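Local coordinates for cell wall surface anchor family protein (Streptococcus pneumoniae, PDB 4OQ1) that probably anchors the pneumococcal pilus to the cell wall as an ancillary pilin, built as a row of three beta-rich domains, at residues 67-70 / 71-75. The protein carries 3 engineered substitutions. Residues are numbered along the deposited sequence; the frame is centred on the assembly and turned at random.
Sequences VQIV and RDLHS
I69 and L73, one helical turn apart, run alongside each other from the same face of the helix, and they make the tight half of this short amphipathic helix. The CG2 branch of I69, set anti to the backbone N, meets L73 CD1 at 3.8 Å, while L73 CG rests 3.4 Å from the carbonyl oxygen I69 O. That oxygen also accepts the N-H of L73, with L73 N 2.7 Å from I69 O. Two further i to i+4 bonds complete the turn: R71 N to V67 O, almost straight at 171°, and D72 N to Q68 O, more bent at 141°. Helix 66-73 is one of only two helices in a chain dominated by strands, and within the N-terminal domain it packs against the sheet: I69 and V70 both touch L126 of strand 120-129, and L57, Y61 and L81 line the same apolar side. On the exposed side packing is sparse. The R71 chain leaves its backbone extended (chi1 -177°), then bends at chi3, which carries the guanidinium back along the helix until NH2 lies obliquely 4.0 Å from V67 CG1. The H74 ring turns off toward the sheet, where its ND1 is hydrogen-bonded to E124.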
loop_
_atom_site.group_PDB
_atom_site.type_symbol
_atom_site.label_atom_id
_atom_site.label_comp_id
_atom_site.label_asym_id
_atom_site.label_seq_id
_atom_site.Cartn_x
_atom_site.Cartn_y
_atom_site.Cartn_z
ATOM N N VAL A 67 34.570 22.452 -4.139
ATOM C CA VAL A 67 33.239 23.046 -4.075
ATOM C C VAL A 67 32.841 23.697 -5.406
ATOM O O VAL A 67 31.770 23.461 -5.955
ATOM C CB VAL A 67 33.114 24.069 -2.859
ATOM C CG1 VAL A 67 31.902 24.921 -2.962
ATOM C CG2 VAL A 67 33.138 23.294 -1.551
ATOM N N GLN A 68 33.737 24.484 -5.964
ATOM C CA GLN A 68 33.458 25.215 -7.178
ATOM C C GLN A 68 33.423 24.265 -8.399
ATOM O O GLN A 68 32.551 24.418 -9.283
ATOM C CB GLN A 68 34.535 26.264 -7.363
ATOM C CG GLN A 68 34.604 27.309 -6.193
ATOM C CD GLN A 68 34.966 26.809 -4.743
ATOM O OE1 GLN A 68 35.695 25.835 -4.566
ATOM N NE2 GLN A 68 34.455 27.551 -3.682
ATOM N N ILE A 69 34.315 23.297 -8.426
ATOM C CA ILE A 69 34.389 22.316 -9.539
ATOM C C ILE A 69 33.064 21.557 -9.675
ATOM O O ILE A 69 32.401 21.530 -10.760
ATOM C CB ILE A 69 35.581 21.366 -9.385
ATOM C CG1 ILE A 69 36.929 22.062 -9.597
ATOM C CG2 ILE A 69 35.509 20.169 -10.415
ATOM C CD1 ILE A 69 38.052 21.169 -9.100
ATOM N N VAL A 70 32.620 21.007 -8.552
ATOM C CA VAL A 70 31.414 20.268 -8.505
ATOM C C VAL A 70 30.239 21.129 -8.921
ATOM O O VAL A 70 29.442 20.695 -9.709
ATOM C CB VAL A 70 31.176 19.629 -7.132
ATOM C CG1 VAL A 70 29.730 19.118 -6.944
ATOM C CG2 VAL A 70 32.256 18.558 -6.869
ATOM N N ARG A 71 30.149 22.363 -8.373
ATOM C CA ARG A 71 29.196 23.317 -8.958
ATOM C C ARG A 71 29.338 23.601 -10.437
ATOM O O ARG A 71 28.332 23.787 -11.154
ATOM C CB ARG A 71 29.319 24.661 -8.193
ATOM C CG ARG A 71 28.327 25.724 -8.672
ATOM C CD ARG A 71 28.761 27.106 -8.248
ATOM N NE ARG A 71 29.169 27.085 -6.854
ATOM C CZ ARG A 71 29.841 28.067 -6.269
ATOM N NH1 ARG A 71 30.170 29.160 -6.969
ATOM N NH2 ARG A 71 30.172 27.953 -4.977
ATOM N N ASP A 72 30.539 23.715 -10.930
ATOM C CA ASP A 72 30.703 24.100 -12.321
ATOM C C ASP A 72 30.429 22.937 -13.279
ATOM O O ASP A 72 30.050 23.140 -14.430
ATOM C CB ASP A 72 32.065 24.709 -12.639
ATOM C CG ASP A 72 32.283 26.091 -11.924
ATOM O OD1 ASP A 72 31.298 26.756 -11.519
ATOM O OD2 ASP A 72 33.439 26.460 -11.767
ATOM N N LEU A 73 30.571 21.716 -12.797
ATOM C CA LEU A 73 30.139 20.610 -13.622
ATOM C C LEU A 73 28.682 20.107 -13.475
ATOM O O LEU A 73 28.269 19.238 -14.224
ATOM C CB LEU A 73 31.084 19.466 -13.351
ATOM C CG LEU A 73 32.521 19.773 -13.678
ATOM C CD1 LEU A 73 33.327 18.619 -13.132
ATOM C CD2 LEU A 73 32.733 20.009 -15.131
ATOM N N HIS A 74 27.888 20.649 -12.526
ATOM C CA HIS A 74 26.581 20.180 -12.146
ATOM C C HIS A 74 25.567 20.082 -13.354
ATOM O O HIS A 74 24.898 19.068 -13.559
ATOM C CB HIS A 74 26.005 21.105 -11.043
ATOM C CG HIS A 74 24.603 20.745 -10.648
ATOM N ND1 HIS A 74 24.220 19.461 -10.308
ATOM C CD2 HIS A 74 23.459 21.493 -10.644
ATOM C CE1 HIS A 74 22.915 19.432 -10.080
ATOM N NE2 HIS A 74 22.427 20.649 -10.293
ATOM N N SER A 75 25.522 21.144 -14.109
ATOM C CA SER A 75 24.560 21.242 -15.249
ATOM C C SER A 75 25.227 20.477 -16.398
ATOM O O SER A 75 26.249 20.887 -16.936
ATOM C CB SER A 75 24.367 22.683 -15.653
ATOM O OG SER A 75 23.216 22.795 -16.539
#